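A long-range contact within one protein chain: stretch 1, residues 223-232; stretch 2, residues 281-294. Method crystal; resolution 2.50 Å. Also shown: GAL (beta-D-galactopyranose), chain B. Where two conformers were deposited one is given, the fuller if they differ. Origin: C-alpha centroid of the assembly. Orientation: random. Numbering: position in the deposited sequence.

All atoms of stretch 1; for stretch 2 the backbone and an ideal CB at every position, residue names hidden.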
# COMPACT_ATOMS: atom_id res chain seq x y z
N THR A 223 3.13 -2.18 22.12
CA THR A 223 2.47 -0.92 21.89
C THR A 223 2.11 -0.81 20.40
O THR A 223 2.97 -0.86 19.53
CB THR A 223 3.32 0.25 22.36
OG1 THR A 223 3.67 0.02 23.73
CG2 THR A 223 2.55 1.57 22.26
N VAL A 224 0.81 -0.68 20.14
CA VAL A 224 0.33 -0.43 18.81
C VAL A 224 0.51 1.06 18.57
O VAL A 224 -0.29 1.86 19.04
CB VAL A 224 -1.15 -0.86 18.66
CG1 VAL A 224 -1.61 -0.72 17.21
CG2 VAL A 224 -1.32 -2.31 19.15
N THR A 225 1.57 1.43 17.86
CA THR A 225 1.88 2.85 17.73
C THR A 225 1.05 3.57 16.68
O THR A 225 0.87 4.78 16.77
CB THR A 225 3.39 3.11 17.50
OG1 THR A 225 3.78 2.62 16.21
CG2 THR A 225 4.22 2.44 18.60
N ASN A 226 0.53 2.83 15.70
CA ASN A 226 -0.27 3.41 14.61
C ASN A 226 -1.06 2.36 13.82
O ASN A 226 -0.58 1.23 13.60
CB ASN A 226 0.61 4.22 13.62
CG ASN A 226 -0.21 4.89 12.51
OD1 ASN A 226 -0.90 5.89 12.74
ND2 ASN A 226 -0.14 4.32 11.29
N ILE A 227 -2.26 2.76 13.41
CA ILE A 227 -3.03 2.01 12.42
C ILE A 227 -3.28 2.92 11.23
O ILE A 227 -3.85 4.01 11.36
CB ILE A 227 -4.36 1.46 12.98
CG1 ILE A 227 -4.12 0.72 14.31
CG2 ILE A 227 -5.05 0.59 11.95
CD1 ILE A 227 -5.36 0.15 14.95
N ASP A 228 -2.83 2.47 10.06
CA ASP A 228 -3.08 3.14 8.79
C ASP A 228 -4.24 2.48 8.07
O ASP A 228 -4.28 1.26 7.94
CB ASP A 228 -1.86 3.06 7.88
CG ASP A 228 -0.82 4.11 8.20
OD1 ASP A 228 -1.19 5.19 8.71
OD2 ASP A 228 0.39 3.84 7.91
N LEU A 229 -5.17 3.30 7.59
CA LEU A 229 -6.27 2.79 6.79
C LEU A 229 -6.26 3.41 5.38
O LEU A 229 -6.32 4.65 5.23
CB LEU A 229 -7.59 3.03 7.53
CG LEU A 229 -7.42 2.36 8.90
CD1 LEU A 229 -7.81 3.26 10.08
CD2 LEU A 229 -8.01 0.94 8.98
N TYR A 230 -6.14 2.55 4.38
CA TYR A 230 -6.09 2.98 2.99
C TYR A 230 -7.32 2.40 2.33
O TYR A 230 -7.58 1.20 2.49
CB TYR A 230 -4.82 2.46 2.29
CG TYR A 230 -3.54 3.12 2.74
CD1 TYR A 230 -2.65 2.47 3.60
CD2 TYR A 230 -3.21 4.41 2.30
CE1 TYR A 230 -1.45 3.09 4.04
CE2 TYR A 230 -2.01 5.04 2.71
CZ TYR A 230 -1.15 4.37 3.58
OH TYR A 230 0.02 4.99 3.97
N ASP A 231 -8.07 3.24 1.62
CA ASP A 231 -9.31 2.84 0.94
C ASP A 231 -9.10 1.76 -0.11
O ASP A 231 -8.18 1.84 -0.92
CB ASP A 231 -9.96 4.04 0.23
CG ASP A 231 -10.54 5.05 1.19
OD1 ASP A 231 -10.88 4.64 2.32
OD2 ASP A 231 -10.64 6.25 0.82
N ASP A 232 -9.99 0.77 -0.10
CA ASP A 232 -10.09 -0.20 -1.17
C ASP A 232 -10.19 0.54 -2.50
O ASP A 232 -9.52 0.18 -3.47
CB ASP A 232 -11.34 -1.05 -0.94
CG ASP A 232 -11.44 -2.22 -1.88
OD1 ASP A 232 -11.65 -2.01 -3.10
OD2 ASP A 232 -11.31 -3.36 -1.37
N UNK A 281 -13.94 3.86 13.58
CA UNK A 281 -13.66 4.04 15.00
C UNK A 281 -12.23 3.72 15.41
O UNK A 281 -11.89 3.88 16.59
CB UNK A 281 -14.62 3.17 15.82
N UNK A 282 -11.38 3.30 14.46
CA UNK A 282 -9.99 2.98 14.80
C UNK A 282 -9.31 4.10 15.60
O UNK A 282 -8.64 3.84 16.60
CB UNK A 282 -9.19 2.71 13.52
N UNK A 283 -9.55 5.33 15.17
CA UNK A 283 -8.93 6.52 15.77
C UNK A 283 -9.40 6.81 17.19
O UNK A 283 -8.74 7.54 17.93
CB UNK A 283 -9.21 7.74 14.89
N UNK A 284 -10.55 6.25 17.57
CA UNK A 284 -11.06 6.42 18.93
C UNK A 284 -10.40 5.47 19.91
O UNK A 284 -10.52 5.65 21.11
CB UNK A 284 -12.58 6.21 18.96
N UNK A 285 -9.70 4.45 19.40
CA UNK A 285 -9.13 3.40 20.26
C UNK A 285 -7.63 3.28 20.14
O UNK A 285 -7.00 2.64 20.98
CB UNK A 285 -9.76 2.05 19.93
N UNK A 286 -7.06 3.89 19.10
CA UNK A 286 -5.64 3.72 18.81
C UNK A 286 -5.17 4.97 18.11
O UNK A 286 -5.99 5.69 17.55
CB UNK A 286 -5.37 2.48 17.96
N UNK A 287 -3.86 5.24 18.14
CA UNK A 287 -3.39 6.25 17.19
C UNK A 287 -3.58 5.69 15.80
O UNK A 287 -3.17 4.55 15.54
CB UNK A 287 -1.93 6.63 17.44
N UNK A 288 -4.24 6.44 14.93
CA UNK A 288 -4.65 5.91 13.64
C UNK A 288 -4.72 7.01 12.61
O UNK A 288 -5.00 8.15 12.96
CB UNK A 288 -6.00 5.20 13.75
N UNK A 289 -4.48 6.67 11.35
CA UNK A 289 -4.65 7.62 10.25
C UNK A 289 -5.48 7.03 9.11
O UNK A 289 -5.16 5.93 8.62
CB UNK A 289 -3.28 8.06 9.72
N UNK A 290 -6.56 7.73 8.74
CA UNK A 290 -7.36 7.34 7.57
C UNK A 290 -6.89 8.09 6.32
O UNK A 290 -7.03 9.33 6.22
CB UNK A 290 -8.84 7.61 7.82
N UNK A 291 -6.38 7.35 5.36
CA UNK A 291 -5.92 7.95 4.11
C UNK A 291 -6.99 7.81 3.04
O UNK A 291 -7.09 6.78 2.39
CB UNK A 291 -4.61 7.30 3.65
N UNK A 292 -7.81 8.84 2.89
CA UNK A 292 -8.95 8.77 2.00
C UNK A 292 -8.53 8.98 0.56
O UNK A 292 -7.81 9.93 0.24
CB UNK A 292 -10.00 9.80 2.40
N UNK A 293 -8.99 8.10 -0.33
CA UNK A 293 -8.81 8.32 -1.76
C UNK A 293 -9.25 9.73 -2.16
O UNK A 293 -8.59 10.41 -2.95
CB UNK A 293 -9.59 7.28 -2.56
N UNK A 294 -10.38 10.18 -1.61
CA UNK A 294 -10.83 11.54 -1.83
C UNK A 294 -11.40 12.08 -0.53
O UNK A 294 -12.60 11.96 -0.25
CB UNK A 294 -11.86 11.61 -2.95
C1 GAL B . -13.76 -8.13 -3.70
C2 GAL B . -14.48 -7.74 -2.41
C3 GAL B . -14.93 -6.28 -2.52
C4 GAL B . -13.76 -5.38 -2.93
C5 GAL B . -13.03 -5.92 -4.16
C6 GAL B . -11.73 -5.17 -4.47
O2 GAL B . -15.57 -8.62 -2.19
O3 GAL B . -15.47 -5.85 -1.28
O4 GAL B . -12.87 -5.28 -1.83
O5 GAL B . -12.67 -7.26 -3.93
O6 GAL B . -11.96 -3.84 -4.87

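Position 281 has nothing of stretch 1 within 5.5 Å of its ideal CB, so geometry here constrains little; it is Asn281.

At 282 the ideal CB points toward stretch 1, 3.8 Å from Leu229 CD1 and 4.8 Å from Ile227 CD1. Those methyls favor an apolar residue, aliphatic or aromatic. It is Trp282, whose CD1 lies 3.4 Å from Leu229 CD2 and whose CE3 lies 4.1 Å from Ile227 CD1.

Positions 283 and 284 follow with helix-like backbone angles (-68/-20 and -81/-14), and neither they nor 285 have a stretch 1 atom near their ideal CBs. Many residues would do; they are Gln283, Lys284 and Leu285.

At 286 the backbone is extended (-152/158) and the CB sits 3.8 Å from Ile227 CD1 and 5.0 Å from Val224 CG1, again an apolar site with room for a ring. Tyr286 fills it, CD1 3.7 Å from Ile227 CD1 and CD2 4.1 Å from Val224 CB.

At 287 phi is -66°, compatible with proline, and the N makes no bond to stretch 1, while the carbonyl O accepts from Ile227 N at 2.9 Å. Several residues could fit; Pro287 is found, its CB 3.3 Å from Thr225 O.

From 288 the strands run parallel, 15° apart. The ideal CB of 288 is 3.4 Å from Ile227 O, and the same ideal CB is 4.5 Å from Leu229 CD1, suiting a small apolar residue, though the backbone alone does not exclude others. Ala288 places its CB 4.2 Å from Ile227 CB.

At 289, N donates to Ile227 O (2.7 Å) and O accepts from Leu229 N (2.8 Å). Its CB is 3.7 Å from Asp228 OD1 and 4.4 Å from Asn226 OD1, favoring a polar residue, preferably a donor. Asn289 is deposited.

At 290 the CB falls on the face of Ile227 and Leu229, so an apolar or aromatic residue suits. Tyr290 turns its ring under Leu229 CD1, which lies 3.5 Å from the ring centroid and 14° off the normal, a CH-pi contact.

At 291, N donates to Leu229 O (2.7 Å), and the CB is 3.5 Å from Tyr230 CD2, so a flat side chain could lie along that ring. His291 does: its ring forms an offset stack with Tyr230, centroids 4.4 Å apart and planes at 16°. Its ND1 also makes a weak hydrogen bond to Leu229 O, at 3.4 Å, and CE1 is 2.9 Å from Asp228 OD1.

At 292 the CB is 3.9 Å from Asp231 OD2, but CA-to-CB points away from stretch 1 overall, leaving the choice open; Phe292 is present.

At 293 the backbone N donates to Asp231 OD2 (2.7 Å), excluding proline; Leu293 is found. Position 294, pointing away, is Arg294.

Stretch 2, residues 281-294: NWQKLYPANYHFLR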
# COMPACT_ATOMS: atom_id res chain seq x y z
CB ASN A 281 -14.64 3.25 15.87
CG ASN A 281 -15.90 4.01 16.15
OD1 ASN A 281 -16.95 3.73 15.58
ND2 ASN A 281 -15.80 5.00 17.02
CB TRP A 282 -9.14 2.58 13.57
CG TRP A 282 -9.62 1.30 12.91
CD1 TRP A 282 -10.10 1.16 11.63
CD2 TRP A 282 -9.71 0.00 13.52
NE1 TRP A 282 -10.47 -0.14 11.41
CE2 TRP A 282 -10.24 -0.88 12.55
CE3 TRP A 282 -9.38 -0.50 14.78
CZ2 TRP A 282 -10.45 -2.24 12.81
CZ3 TRP A 282 -9.60 -1.86 15.03
CH2 TRP A 282 -10.12 -2.71 14.05
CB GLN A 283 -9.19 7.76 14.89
CG GLN A 283 -10.57 8.41 15.04
CD GLN A 283 -11.70 7.63 14.39
OE1 GLN A 283 -11.53 6.49 13.95
NE2 GLN A 283 -12.88 8.25 14.32
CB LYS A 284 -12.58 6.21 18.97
CG LYS A 284 -13.38 7.24 18.19
CD LYS A 284 -13.27 8.62 18.80
CE LYS A 284 -13.47 9.67 17.74
NZ LYS A 284 -13.85 10.97 18.32
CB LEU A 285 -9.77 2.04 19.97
CG LEU A 285 -11.27 1.85 20.22
CD1 LEU A 285 -11.79 0.63 19.51
CD2 LEU A 285 -11.51 1.69 21.68
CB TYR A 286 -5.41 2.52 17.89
CG TYR A 286 -5.79 1.19 18.49
CD1 TYR A 286 -7.01 0.59 18.20
CD2 TYR A 286 -4.92 0.52 19.34
CE1 TYR A 286 -7.38 -0.63 18.77
CE2 TYR A 286 -5.26 -0.71 19.91
CZ TYR A 286 -6.50 -1.28 19.61
OH TYR A 286 -6.86 -2.50 20.16
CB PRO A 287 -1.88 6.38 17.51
CG PRO A 287 -1.75 5.81 18.95
CD PRO A 287 -2.77 4.70 18.97
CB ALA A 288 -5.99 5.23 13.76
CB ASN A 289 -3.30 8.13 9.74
CG ASN A 289 -2.58 9.00 10.78
OD1 ASN A 289 -1.75 8.51 11.55
ND2 ASN A 289 -2.95 10.27 10.84
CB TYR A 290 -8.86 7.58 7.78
CG TYR A 290 -9.50 6.66 8.79
CD1 TYR A 290 -10.29 5.58 8.37
CD2 TYR A 290 -9.34 6.87 10.14
CE1 TYR A 290 -10.90 4.73 9.30
CE2 TYR A 290 -9.93 6.04 11.08
CZ TYR A 290 -10.71 4.97 10.66
OH TYR A 290 -11.27 4.17 11.62
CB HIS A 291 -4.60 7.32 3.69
CG HIS A 291 -3.55 7.38 4.74
ND1 HIS A 291 -3.44 6.43 5.74
CD2 HIS A 291 -2.58 8.29 4.99
CE1 HIS A 291 -2.43 6.74 6.53
NE2 HIS A 291 -1.90 7.87 6.11
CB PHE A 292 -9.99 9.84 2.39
CG PHE A 292 -11.06 9.36 3.37
CD1 PHE A 292 -10.73 8.71 4.54
CD2 PHE A 292 -12.41 9.60 3.11
CE1 PHE A 292 -11.70 8.29 5.45
CE2 PHE A 292 -13.41 9.18 4.01
CZ PHE A 292 -13.06 8.53 5.19
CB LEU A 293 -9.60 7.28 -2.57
CG LEU A 293 -9.48 7.27 -4.09
CD1 LEU A 293 -8.03 7.17 -4.54
CD2 LEU A 293 -10.32 6.15 -4.68
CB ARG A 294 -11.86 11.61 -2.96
CG ARG A 294 -11.28 11.51 -4.39
CD ARG A 294 -10.49 12.76 -4.79
NE ARG A 294 -11.37 13.92 -4.94
CZ ARG A 294 -11.94 14.30 -6.09
NH1 ARG A 294 -11.70 13.61 -7.21
NH2 ARG A 294 -12.74 15.35 -6.13
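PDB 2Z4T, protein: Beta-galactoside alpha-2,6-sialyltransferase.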